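Local coordinates for lipid-transfer protein (Thermomonospora curvata, PDB 6OK1) that is a lipid-transfer protein of the thiolase fold, of unestablished precise function, which assembles with a second copy of itself and with another protein, at residues R24-L29 with A110-S115; T147-V152 with D295-L300; Q247-D252 with G379-G384; P268-V273 with E306-C311. All coordinates share one frame; numbering follows the deposited sequence. Where two conformers were deposited one is given.

Contact 1: R24-L29 with A110-S115; sequences RSELQL and AFNERS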
loop_
_atom_site.group_PDB
_atom_site.type_symbol
_atom_site.label_atom_id
_atom_site.label_comp_id
_atom_site.label_asym_id
_atom_site.label_seq_id
_atom_site.Cartn_x
_atom_site.Cartn_y
_atom_site.Cartn_z
ATOM N N ARG A 24 4.120 9.168 -22.596
ATOM C CA ARG A 24 5.165 9.453 -21.613
ATOM C C ARG A 24 4.965 8.552 -20.394
ATOM O O ARG A 24 4.037 7.744 -20.341
ATOM C CB ARG A 24 5.194 10.938 -21.277
ATOM C CG ARG A 24 3.886 11.570 -20.754
ATOM C CD ARG A 24 3.808 13.024 -21.208
ATOM N NE ARG A 24 2.810 13.860 -20.536
ATOM C CZ ARG A 24 1.527 13.953 -20.893
ATOM N NH1 ARG A 24 1.057 13.242 -21.905
ATOM N NH2 ARG A 24 0.711 14.768 -20.235
ATOM N N SER A 25 5.887 8.644 -19.437
ATOM C CA SER A 25 5.906 7.704 -18.326
ATOM C C SER A 25 4.807 8.004 -17.317
ATOM O O SER A 25 4.328 9.134 -17.194
ATOM C CB SER A 25 7.249 7.734 -17.603
ATOM O OG SER A 25 7.357 8.900 -16.837
ATOM N N GLU A 26 4.428 6.957 -16.566
ATOM C CA GLU A 26 3.496 7.144 -15.448
ATOM C C GLU A 26 4.043 8.148 -14.444
ATOM O O GLU A 26 3.302 8.996 -13.921
ATOM C CB GLU A 26 3.201 5.795 -14.783
ATOM C CG GLU A 26 2.625 4.772 -15.752
ATOM C CD GLU A 26 1.952 3.578 -15.092
ATOM O OE1 GLU A 26 2.354 3.212 -13.962
ATOM O OE2 GLU A 26 1.023 3.002 -15.724
ATOM N N LEU A 27 5.352 8.112 -14.188
ATOM C CA LEU A 27 5.929 9.091 -13.271
ATOM C C LEU A 27 5.800 10.505 -13.817
ATOM O O LEU A 27 5.482 11.441 -13.074
ATOM C CB LEU A 27 7.396 8.766 -12.989
ATOM C CG LEU A 27 8.167 9.771 -12.114
ATOM C CD1 LEU A 27 7.610 9.858 -10.705
ATOM C CD2 LEU A 27 9.638 9.393 -12.091
ATOM N N GLN A 28 6.026 10.700 -15.118
ATOM C CA GLN A 28 5.864 12.046 -15.644
ATOM C C GLN A 28 4.424 12.510 -15.482
ATOM O O GLN A 28 4.173 13.659 -15.114
ATOM C CB GLN A 28 6.308 12.130 -17.117
ATOM C CG GLN A 28 6.048 13.499 -17.721
ATOM C CD GLN A 28 6.911 13.816 -18.942
ATOM O OE1 GLN A 28 7.826 13.091 -19.293
ATOM N NE2 GLN A 28 6.605 14.922 -19.581
ATOM N N LEU A 29 3.459 11.628 -15.729
ATOM C CA LEU A 29 2.070 12.036 -15.552
ATOM C C LEU A 29 1.793 12.427 -14.102
ATOM O O LEU A 29 1.073 13.394 -13.843
ATOM C CB LEU A 29 1.138 10.905 -15.974
ATOM C CG LEU A 29 1.204 10.454 -17.444
ATOM C CD1 LEU A 29 0.332 9.240 -17.650
ATOM C CD2 LEU A 29 0.741 11.605 -18.358
ATOM N N ALA A 110 -1.667 8.203 -11.159
ATOM C CA ALA A 110 -1.372 8.387 -12.576
ATOM C C ALA A 110 -0.936 7.074 -13.200
ATOM O O ALA A 110 -0.194 6.301 -12.588
ATOM C CB ALA A 110 -0.283 9.452 -12.780
ATOM N N PHE A 111 -1.404 6.811 -14.418
ATOM C CA PHE A 111 -1.052 5.557 -15.063
ATOM C C PHE A 111 -1.264 5.644 -16.566
ATOM O O PHE A 111 -1.943 6.547 -17.083
ATOM C CB PHE A 111 -1.846 4.367 -14.484
ATOM C CG PHE A 111 -3.327 4.612 -14.289
ATOM C CD1 PHE A 111 -4.129 5.123 -15.303
ATOM C CD2 PHE A 111 -3.937 4.228 -13.097
ATOM C CE1 PHE A 111 -5.511 5.294 -15.120
ATOM C CE2 PHE A 111 -5.316 4.379 -12.905
ATOM C CZ PHE A 111 -6.106 4.928 -13.925
ATOM N N ASN A 112 -0.676 4.672 -17.259
ATOM C CA ASN A 112 -0.954 4.407 -18.662
ATOM C C ASN A 112 -1.715 3.094 -18.789
ATOM O O ASN A 112 -1.191 2.095 -19.258
ATOM C CB ASN A 112 0.346 4.328 -19.443
ATOM C CG ASN A 112 1.000 5.670 -19.591
ATOM O OD1 ASN A 112 0.337 6.667 -19.894
ATOM N ND2 ASN A 112 2.309 5.714 -19.367
ATOM N N GLU A 113 -2.966 3.084 -18.356
ATOM C CA GLU A 113 -3.737 1.851 -18.404
ATOM C C GLU A 113 -4.208 1.500 -19.806
ATOM O O GLU A 113 -4.469 0.333 -20.065
ATOM C CB GLU A 113 -4.960 1.926 -17.475
ATOM C CG GLU A 113 -4.653 1.705 -16.017
ATOM C CD GLU A 113 -5.721 0.912 -15.305
ATOM O OE1 GLU A 113 -5.339 -0.011 -14.567
ATOM O OE2 GLU A 113 -6.930 1.200 -15.471
ATOM N N ARG A 114 -4.326 2.477 -20.710
ATOM C CA ARG A 114 -4.716 2.150 -22.078
ATOM C C ARG A 114 -3.533 1.752 -22.945
ATOM O O ARG A 114 -3.634 0.794 -23.716
ATOM C CB ARG A 114 -5.437 3.328 -22.724
ATOM C CG ARG A 114 -6.158 2.930 -24.040
ATOM C CD ARG A 114 -7.271 1.947 -23.755
ATOM N NE ARG A 114 -7.959 1.402 -24.921
ATOM C CZ ARG A 114 -7.511 0.398 -25.671
ATOM N NH1 ARG A 114 -6.303 -0.108 -25.468
ATOM N NH2 ARG A 114 -8.281 -0.091 -26.640
ATOM N N SER A 115 -2.406 2.452 -22.808
ATOM C CA SER A 115 -1.246 2.210 -23.651
ATOM C C SER A 115 -0.196 1.295 -23.030
ATOM O O SER A 115 0.681 0.815 -23.757
ATOM C CB SER A 115 -0.584 3.534 -24.024
ATOM O OG SER A 115 -0.040 4.215 -22.889
HETATM O O HOH W 1 0.833 3.782 -11.563
#
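Glu26 and Asn112 reach past each other in opposite directions, each side chain ending on the backbone of the partner's segment. Glu26, the first residue of helix 26-40, sends an extended chain beside the strand, and its OE2 takes the backbone N-H of Asn112 in a nearly straight bond (2.8 Å). The donor comes to OE2 on the anti side of the carboxylate and lies 31° out of its plane. In return Asn112 ND2 donates to Arg24 O at 2.8 Å, approaching almost along the C=O axis, while the amide plane stands 50° from that of the carboxylate. Asn112 CG sits anti to its own carbonyl carbon (chi1 -71°), beside the backbone N; OD1 is held by Ser22. The other carboxylate oxygen, Glu26 OE1, receives hydrogen bonds from Thr58 and from a water that also donates to Ala110 O. In the thiolase fold this is where a helix begins against the end of a strand of the large mixed sheet, here 104-112. Ser25 is the N-cap, its OG accepting from Gln28 N at 2.8 Å, and the same hydroxyl is hydrogen-bonded to an acidic side chain of a chain of another protein. Beside this polar exchange the helix packs directly on the strand. Leu29 CB rests on Ala110 CB at 3.8 Å, and Leu29 CD1 crosses Asn112 at a slant, 3.4 Å from OD1. Leu29 CD2 turns instead to Arg24, lying over the centre of its guanidinium, whose nitrogens form salt bridges with Glu17 and Glu32.

Contact 2: T147-V152 with D295-L300; sequences TPAQWV and DHFTPL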
loop_
_atom_site.group_PDB
_atom_site.type_symbol
_atom_site.label_atom_id
_atom_site.label_comp_id
_atom_site.label_asym_id
_atom_site.label_seq_id
_atom_site.Cartn_x
_atom_site.Cartn_y
_atom_site.Cartn_z
ATOM N N THR A 147 -12.718 -11.386 -15.551
ATOM C CA THR A 147 -12.697 -9.947 -15.755
ATOM C C THR A 147 -13.567 -9.188 -14.761
ATOM O O THR A 147 -14.567 -9.718 -14.253
ATOM C CB THR A 147 -13.192 -9.582 -17.153
ATOM O OG1 THR A 147 -14.596 -9.839 -17.247
ATOM C CG2 THR A 147 -12.455 -10.393 -18.218
ATOM N N PRO A 148 -13.245 -7.918 -14.539
ATOM C CA PRO A 148 -14.106 -7.082 -13.690
ATOM C C PRO A 148 -15.516 -6.978 -14.196
ATOM O O PRO A 148 -16.438 -6.969 -13.384
ATOM C CB PRO A 148 -13.404 -5.722 -13.695
ATOM C CG PRO A 148 -11.943 -6.059 -13.923
ATOM C CD PRO A 148 -11.956 -7.247 -14.855
ATOM N N ALA A 149 -15.720 -6.920 -15.510
ATOM C CA ALA A 149 -17.081 -6.886 -16.023
ATOM C C ALA A 149 -17.858 -8.120 -15.593
ATOM O O ALA A 149 -19.035 -8.023 -15.219
ATOM C CB ALA A 149 -17.078 -6.795 -17.539
ATOM N N GLN A 150 -17.223 -9.288 -15.652
ATOM C CA GLN A 150 -17.913 -10.511 -15.250
ATOM C C GLN A 150 -18.166 -10.514 -13.755
ATOM O O GLN A 150 -19.225 -10.962 -13.294
ATOM C CB GLN A 150 -17.085 -11.721 -15.649
ATOM C CG GLN A 150 -16.949 -11.887 -17.177
ATOM C CD GLN A 150 -15.805 -12.790 -17.582
ATOM O OE1 GLN A 150 -14.959 -13.174 -16.755
ATOM N NE2 GLN A 150 -15.756 -13.129 -18.877
ATOM N N TRP A 151 -17.197 -10.025 -12.976
ATOM C CA TRP A 151 -17.398 -9.991 -11.533
ATOM C C TRP A 151 -18.596 -9.124 -11.175
ATOM O O TRP A 151 -19.371 -9.479 -10.283
ATOM C CB TRP A 151 -16.118 -9.512 -10.814
ATOM C CG TRP A 151 -14.970 -10.387 -11.049
ATOM C CD1 TRP A 151 -15.005 -11.712 -11.298
ATOM C CD2 TRP A 151 -13.579 -9.995 -11.136
ATOM N NE1 TRP A 151 -13.724 -12.186 -11.537
ATOM C CE2 TRP A 151 -12.839 -11.153 -11.430
ATOM C CE3 TRP A 151 -12.904 -8.774 -10.984
ATOM C CZ2 TRP A 151 -11.464 -11.140 -11.591
ATOM C CZ3 TRP A 151 -11.533 -8.757 -11.131
ATOM C CH2 TRP A 151 -10.828 -9.935 -11.447
ATOM N N VAL A 152 -18.765 -7.991 -11.870
ATOM C CA VAL A 152 -19.886 -7.091 -11.634
ATOM C C VAL A 152 -21.172 -7.717 -12.145
ATOM O O VAL A 152 -22.239 -7.585 -11.528
ATOM C CB VAL A 152 -19.628 -5.717 -12.293
ATOM C CG1 VAL A 152 -20.895 -4.840 -12.272
ATOM C CG2 VAL A 152 -18.470 -4.979 -11.583
ATOM N N ASP A 295 -18.688 4.662 -11.396
ATOM C CA ASP A 295 -19.465 4.146 -12.508
ATOM C C ASP A 295 -18.553 3.551 -13.569
ATOM O O ASP A 295 -18.774 3.743 -14.768
ATOM C CB ASP A 295 -20.324 5.245 -13.118
ATOM C CG ASP A 295 -19.491 6.348 -13.717
ATOM O OD1 ASP A 295 -18.463 6.688 -13.106
ATOM O OD2 ASP A 295 -19.875 6.868 -14.784
ATOM N N HIS A 296 -17.514 2.814 -13.154
ATOM C CA HIS A 296 -16.726 2.095 -14.158
ATOM C C HIS A 296 -17.568 1.036 -14.845
ATOM O O HIS A 296 -17.346 0.739 -16.023
ATOM C CB HIS A 296 -15.448 1.504 -13.585
ATOM C CG HIS A 296 -15.648 0.473 -12.527
ATOM N ND1 HIS A 296 -16.738 0.458 -11.686
ATOM C CD2 HIS A 296 -14.873 -0.580 -12.160
ATOM C CE1 HIS A 296 -16.614 -0.541 -10.828
ATOM N NE2 HIS A 296 -15.500 -1.194 -11.103
ATOM N N PHE A 297 -18.596 0.541 -14.155
ATOM C CA PHE A 297 -19.686 -0.237 -14.734
ATOM C C PHE A 297 -20.989 0.372 -14.243
ATOM O O PHE A 297 -21.093 0.779 -13.081
ATOM C CB PHE A 297 -19.590 -1.718 -14.323
ATOM C CG PHE A 297 -18.335 -2.378 -14.794
ATOM C CD1 PHE A 297 -18.216 -2.816 -16.103
ATOM C CD2 PHE A 297 -17.252 -2.522 -13.940
ATOM C CE1 PHE A 297 -17.043 -3.401 -16.545
ATOM C CE2 PHE A 297 -16.087 -3.102 -14.389
ATOM C CZ PHE A 297 -15.989 -3.549 -15.678
ATOM N N THR A 298 -21.990 0.411 -15.094
ATOM C CA THR A 298 -23.232 1.062 -14.713
ATOM C C THR A 298 -24.066 0.390 -13.632
ATOM O O THR A 298 -24.768 1.092 -12.906
ATOM C CB THR A 298 -24.126 1.204 -15.935
ATOM O OG1 THR A 298 -24.301 -0.091 -16.530
ATOM C CG2 THR A 298 -23.528 2.227 -16.926
ATOM N N PRO A 299 -24.127 -0.945 -13.539
ATOM C CA PRO A 299 -25.207 -1.525 -12.719
ATOM C C PRO A 299 -25.101 -1.209 -11.251
ATOM O O PRO A 299 -26.136 -1.133 -10.585
ATOM C CB PRO A 299 -25.084 -3.026 -12.970
ATOM C CG PRO A 299 -24.410 -3.113 -14.320
ATOM C CD PRO A 299 -23.439 -1.976 -14.339
ATOM N N LEU A 300 -23.892 -1.073 -10.703
ATOM C CA LEU A 300 -23.781 -0.854 -9.272
ATOM C C LEU A 300 -24.079 0.584 -8.885
ATOM O O LEU A 300 -24.064 0.904 -7.699
ATOM C CB LEU A 300 -22.388 -1.259 -8.771
ATOM C CG LEU A 300 -22.041 -2.741 -8.998
ATOM C CD1 LEU A 300 -20.650 -3.112 -8.470
ATOM C CD2 LEU A 300 -23.072 -3.649 -8.374
#
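Phe297 projects from the loop 295-300 as the bump of this contact, and the first turn of helix 148-163 supplies the hollow. The helix belongs to the N-terminal thiolase-like part of the chain and the loop, between strand 290-292 and helix 301-307, to the C-terminal one, so the ring bridges the two. Three residues of the turn line the hollow. The CB of Pro148 lies by CE2, the CB of Ala149 approaches CE1 at 3.5 Å, and Val152 CG2 packs against CD2 at 3.6 Å. The ring is thus held from its CD2 corner round to its far end, where CZ comes within 3.4 Å of Ala149 N. Phe297 CG stands anti to the carbonyl carbon (chi1 -62°), on the helix side, while CD2 lies over the centre of the His296 ring. Val152 is the answering bump: its other methyl, CG1, enters the angle between Phe297 CB, at 4.0 Å, and Leu300, with Pro299 CD more distant. Leu209 of strand 209-210 touches Phe297 and Pro299 too. The turn itself is fixed by a capping box, in which Gln150 N donates to Thr147 OG1 at 3.1 Å and Thr147 N donates to Gln150 OE1 from above the carbonyl plane.

Contact 3: Q247-D252 with G379-G384; sequences QGSGYD and GVPTSG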
loop_
_atom_site.group_PDB
_atom_site.type_symbol
_atom_site.label_atom_id
_atom_site.label_comp_id
_atom_site.label_asym_id
_atom_site.label_seq_id
_atom_site.Cartn_x
_atom_site.Cartn_y
_atom_site.Cartn_z
ATOM N N GLN A 247 -14.089 5.291 5.070
ATOM C CA GLN A 247 -13.792 4.001 4.449
ATOM C C GLN A 247 -14.815 2.980 4.909
ATOM O O GLN A 247 -15.407 3.111 5.977
ATOM C CB GLN A 247 -12.415 3.472 4.845
ATOM C CG GLN A 247 -11.263 4.223 4.254
ATOM C CD GLN A 247 -9.935 3.561 4.592
ATOM O OE1 GLN A 247 -9.475 3.569 5.742
ATOM N NE2 GLN A 247 -9.319 2.954 3.595
ATOM N N GLY A 248 -14.974 1.927 4.122
ATOM C CA GLY A 248 -15.875 0.865 4.503
ATOM C C GLY A 248 -15.541 -0.449 3.845
ATOM O O GLY A 248 -15.367 -0.525 2.625
ATOM N N SER A 249 -15.476 -1.488 4.662
ATOM C CA SER A 249 -15.340 -2.861 4.203
ATOM C C SER A 249 -16.349 -3.679 4.983
ATOM O O SER A 249 -16.466 -3.513 6.199
ATOM C CB SER A 249 -13.913 -3.350 4.423
ATOM O OG SER A 249 -13.723 -4.675 3.944
ATOM N N GLY A 250 -17.115 -4.526 4.279
ATOM C CA GLY A 250 -18.251 -5.179 4.890
ATOM C C GLY A 250 -17.926 -6.536 5.447
ATOM O O GLY A 250 -16.818 -7.059 5.329
ATOM N N TYR A 251 -18.915 -7.099 6.129
ATOM C CA TYR A 251 -18.825 -8.481 6.561
ATOM C C TYR A 251 -18.562 -9.384 5.364
ATOM O O TYR A 251 -19.168 -9.216 4.304
ATOM C CB TYR A 251 -20.129 -8.879 7.248
ATOM C CG TYR A 251 -20.198 -10.333 7.595
ATOM C CD1 TYR A 251 -19.499 -10.830 8.682
ATOM C CD2 TYR A 251 -20.948 -11.216 6.836
ATOM C CE1 TYR A 251 -19.541 -12.162 9.007
ATOM C CE2 TYR A 251 -21.004 -12.556 7.162
ATOM C CZ TYR A 251 -20.293 -13.020 8.248
ATOM O OH TYR A 251 -20.339 -14.350 8.590
ATOM N N ASP A 252 -17.655 -10.346 5.536
ATOM C CA ASP A 252 -17.265 -11.262 4.470
ATOM C C ASP A 252 -16.992 -10.528 3.156
ATOM O O ASP A 252 -17.553 -10.828 2.110
ATOM C CB ASP A 252 -18.336 -12.338 4.269
ATOM C CG ASP A 252 -17.819 -13.507 3.497
ATOM O OD1 ASP A 252 -16.598 -13.723 3.578
ATOM O OD2 ASP A 252 -18.616 -14.209 2.823
ATOM N N GLY A 379 -17.725 -2.861 -5.339
ATOM C CA GLY A 379 -17.347 -4.252 -5.317
ATOM C C GLY A 379 -16.120 -4.549 -4.491
ATOM O O GLY A 379 -15.773 -5.719 -4.321
ATOM N N VAL A 380 -15.477 -3.514 -3.968
ATOM C CA VAL A 380 -14.236 -3.636 -3.203
ATOM C C VAL A 380 -14.410 -2.856 -1.906
ATOM O O VAL A 380 -15.281 -1.990 -1.794
ATOM C CB VAL A 380 -13.024 -3.075 -3.989
ATOM C CG1 VAL A 380 -12.578 -4.005 -5.096
ATOM C CG2 VAL A 380 -13.340 -1.676 -4.547
ATOM N N PRO A 381 -13.545 -3.096 -0.931
ATOM C CA PRO A 381 -13.413 -2.111 0.150
ATOM C C PRO A 381 -13.318 -0.728 -0.456
ATOM O O PRO A 381 -12.540 -0.492 -1.395
ATOM C CB PRO A 381 -12.109 -2.517 0.828
ATOM C CG PRO A 381 -11.980 -3.945 0.564
ATOM C CD PRO A 381 -12.557 -4.167 -0.827
ATOM N N THR A 382 -14.099 0.195 0.091
ATOM C CA THR A 382 -14.379 1.423 -0.617
ATOM C C THR A 382 -14.315 2.605 0.340
ATOM O O THR A 382 -13.833 2.506 1.478
ATOM C CB THR A 382 -15.715 1.272 -1.378
ATOM O OG1 THR A 382 -15.886 2.370 -2.279
ATOM C CG2 THR A 382 -16.925 1.168 -0.457
ATOM N N SER A 383 -14.762 3.745 -0.158
ATOM C CA SER A 383 -14.645 5.016 0.553
ATOM C C SER A 383 -15.590 6.037 -0.061
ATOM O O SER A 383 -16.163 5.827 -1.130
ATOM C CB SER A 383 -13.179 5.516 0.541
ATOM O OG SER A 383 -12.636 5.551 -0.772
ATOM N N GLY A 384 -15.747 7.162 0.638
ATOM C CA GLY A 384 -16.608 8.233 0.172
ATOM C C GLY A 384 -16.203 9.539 0.808
ATOM O O GLY A 384 -15.470 9.567 1.805
HETATM O O HOH W 2 -10.963 2.869 1.041
#
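Ser249 OG lies anti to its backbone N (chi1 -178°), which sets the hydroxyl oxygen 3.9 Å from CG of the Pro381 ring. Thr382 CG2 occupies the position between backbone N and carbonyl carbon and comes to 3.8 Å from Gly248 O; its OG1 is anti to N (chi1 -169°) and bonds to Gly377 O. The backbones do the main joining. Gly248 and Thr382 form an antiparallel hydrogen-bonded pair: Thr382 N donates to Gly248 O at 2.9 Å in an almost straight bond, and Gly248 N returns one of equal length to Thr382 O from well above the carbonyl plane. One residue along, Gln247 and Ser383 make a non-hydrogen-bonded pair with CA atoms 4.1 Å apart. Strands 240-248 and 382-388 lie side by side here in the large mixed sheet of the thiolase fold. Two CA-H...O contacts supplement the ladder, from Gln247 CA to Thr382 O at 3.3 Å and from Pro381 CA to Gly248 O. Gln247 and Ser383 point to the sheet face on which helix 86-98 packs, whereas Thr382 points to the other, toward helix 268-281. Gln247 OE1 accepts from Phe76 N of the second subunit, and Gln247 NE2 donates to a water at 3.0 Å. Ser249 also makes backbone hydrogen bonds to the second subunit, whose Phe76 packs on Pro381.

Contact 4: P268-V273 with E306-C311; sequences PEMGLV and EELGFC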
loop_
_atom_site.group_PDB
_atom_site.type_symbol
_atom_site.label_atom_id
_atom_site.label_comp_id
_atom_site.label_asym_id
_atom_site.label_seq_id
_atom_site.Cartn_x
_atom_site.Cartn_y
_atom_site.Cartn_z
ATOM N N PRO A 268 -23.116 -3.472 1.063
ATOM C CA PRO A 268 -23.111 -3.117 2.490
ATOM C C PRO A 268 -21.953 -2.227 2.871
ATOM O O PRO A 268 -22.082 -1.369 3.757
ATOM C CB PRO A 268 -23.010 -4.478 3.180
ATOM C CG PRO A 268 -23.454 -5.472 2.177
ATOM C CD PRO A 268 -23.223 -4.922 0.832
ATOM N N GLU A 269 -20.805 -2.421 2.225
ATOM C CA GLU A 269 -19.655 -1.598 2.559
ATOM C C GLU A 269 -19.860 -0.146 2.140
ATOM O O GLU A 269 -19.320 0.766 2.786
ATOM C CB GLU A 269 -18.387 -2.215 1.939
ATOM C CG GLU A 269 -18.381 -2.369 0.414
ATOM C CD GLU A 269 -18.960 -3.673 -0.126
ATOM O OE1 GLU A 269 -19.804 -4.313 0.547
ATOM O OE2 GLU A 269 -18.552 -4.094 -1.261
ATOM N N MET A 270 -20.668 0.110 1.103
ATOM C CA MET A 270 -21.002 1.488 0.769
ATOM C C MET A 270 -22.047 2.045 1.724
ATOM O O MET A 270 -22.013 3.240 2.031
ATOM C CB MET A 270 -21.507 1.599 -0.682
ATOM C CG MET A 270 -21.576 3.039 -1.212
ATOM S SD MET A 270 -19.918 3.777 -1.326
ATOM C CE MET A 270 -19.253 2.949 -2.784
ATOM N N GLY A 271 -22.957 1.210 2.219
ATOM C CA GLY A 271 -23.842 1.658 3.282
ATOM C C GLY A 271 -23.071 2.113 4.506
ATOM O O GLY A 271 -23.426 3.113 5.141
ATOM N N LEU A 272 -21.994 1.398 4.837
ATOM C CA LEU A 272 -21.176 1.742 5.994
ATOM C C LEU A 272 -20.435 3.051 5.767
ATOM O O LEU A 272 -20.325 3.876 6.681
ATOM C CB LEU A 272 -20.201 0.593 6.265
ATOM C CG LEU A 272 -19.123 0.813 7.302
ATOM C CD1 LEU A 272 -19.774 1.053 8.628
ATOM C CD2 LEU A 272 -18.272 -0.461 7.352
ATOM N N VAL A 273 -19.897 3.254 4.558
ATOM C CA VAL A 273 -19.357 4.567 4.194
ATOM C C VAL A 273 -20.397 5.654 4.393
ATOM O O VAL A 273 -20.137 6.679 5.033
ATOM C CB VAL A 273 -18.870 4.550 2.735
ATOM C CG1 VAL A 273 -18.665 5.945 2.200
ATOM C CG2 VAL A 273 -17.577 3.736 2.658
ATOM N N GLU A 306 -29.366 3.379 -3.269
ATOM C CA GLU A 306 -30.132 2.796 -2.180
ATOM C C GLU A 306 -29.327 2.751 -0.886
ATOM O O GLU A 306 -29.846 3.095 0.188
ATOM C CB GLU A 306 -30.608 1.418 -2.611
ATOM C CG GLU A 306 -31.465 1.517 -3.864
ATOM C CD GLU A 306 -31.771 0.181 -4.504
ATOM O OE1 GLU A 306 -31.485 -0.849 -3.871
ATOM O OE2 GLU A 306 -32.343 0.157 -5.611
ATOM N N GLU A 307 -28.058 2.352 -0.968
ATOM C CA GLU A 307 -27.210 2.310 0.215
ATOM C C GLU A 307 -27.055 3.682 0.844
ATOM O O GLU A 307 -26.921 3.783 2.072
ATOM C CB GLU A 307 -25.832 1.757 -0.142
ATOM C CG GLU A 307 -25.828 0.257 -0.477
ATOM C CD GLU A 307 -26.130 -0.644 0.705
ATOM O OE1 GLU A 307 -26.141 -0.165 1.869
ATOM O OE2 GLU A 307 -26.391 -1.847 0.481
ATOM N N LEU A 308 -27.011 4.723 0.030
ATOM C CA LEU A 308 -26.779 6.083 0.508
ATOM C C LEU A 308 -28.070 6.807 0.883
ATOM O O LEU A 308 -28.017 7.979 1.268
ATOM C CB LEU A 308 -26.010 6.877 -0.555
ATOM C CG LEU A 308 -24.625 6.291 -0.898
ATOM C CD1 LEU A 308 -24.062 6.964 -2.147
ATOM C CD2 LEU A 308 -23.664 6.422 0.255
ATOM N N GLY A 309 -29.216 6.135 0.790
ATOM C CA GLY A 309 -30.457 6.673 1.300
ATOM C C GLY A 309 -31.211 7.612 0.376
ATOM O O GLY A 309 -32.123 8.316 0.845
ATOM N N PHE A 310 -30.869 7.668 -0.908
ATOM C CA PHE A 310 -31.574 8.554 -1.829
ATOM C C PHE A 310 -32.890 7.976 -2.326
ATOM O O PHE A 310 -33.737 8.731 -2.820
ATOM C CB PHE A 310 -30.681 8.893 -3.018
ATOM C CG PHE A 310 -29.483 9.685 -2.644
ATOM C CD1 PHE A 310 -29.615 10.989 -2.178
ATOM C CD2 PHE A 310 -28.219 9.139 -2.742
ATOM C CE1 PHE A 310 -28.498 11.727 -1.817
ATOM C CE2 PHE A 310 -27.093 9.875 -2.374
ATOM C CZ PHE A 310 -27.238 11.167 -1.908
ATOM N N CYS A 311 -33.082 6.667 -2.210
ATOM C CA CYS A 311 -34.349 6.025 -2.547
ATOM C C CYS A 311 -34.411 4.715 -1.769
ATOM O O CYS A 311 -33.432 4.304 -1.141
ATOM C CB CYS A 311 -34.461 5.804 -4.050
ATOM S SG CYS A 311 -33.131 4.725 -4.659
HETATM O O HOH W 3 -25.594 4.974 4.207
#
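Pro268, the first residue of helix 268-281, meets the carboxylate of Glu307, with OE2 3.7 Å from the proline N. That oxygen is held by outside partners: it accepts from Ile267 N, just before the helix, and forms a salt bridge with Arg313. Glu269 turns away toward Arg261. Met270 comes next, with its CB near Glu307 CB and its CG 4.2 Å from Leu308 CD2; the same leucine methyl lies 4.0 Å from Met270 O. Beyond CG the methionine leads off to the sheet, where Thr382 and Thr375 receive it, and Leu308 packs there on Leu373 and Thr375. Helices 268-281 and 301-307 of the C-terminal thiolase half thereby meet beside the strands they flank. At Gly271 the two backbones approach to 4.6 Å between CA atoms, with Glu307 opposite. The glutamate chain bends at chi2 (-68°), which places CD beside Gly271 N; OE1 then lies 3.3 Å from Gly271 CA, a close approach made possible by the lack of a side chain on Gly271. One water then joins the main chains, donating to Gly271 O at 3.0 Å and to Glu307 O at 2.8 Å. Helix 301-307 ends at once in a Schellman motif, with Gly309 at positive phi. A carboxylate set at the first turn of a helix, and paired with Arg313, probably gains from the helix dipole as well, which would favour its charged form.

From the N terminus, contact 1 closes first, joining the start of helix 26-40 to the end of strand 104-112 before any other contact opens. Contact 2 then opens at helix 148-163 and crosses both contact 3 and contact 4, since its second segment, 295-300, falls between their two halves; it ties the N-terminal thiolase-like part to the C-terminal one. Contact 4 lies wholly within the span of contact 3, which closes last, at strand 382-388. Contacts 3 and 4 touch: Val273 CG2 packs 3.5 Å from Gly248 N, setting helix 268-281 on the sheet. Contact 2 meets contact 3 through Leu300 and Gly379, while contact 1 stands apart, its centre about 33 Å from that of contact 4.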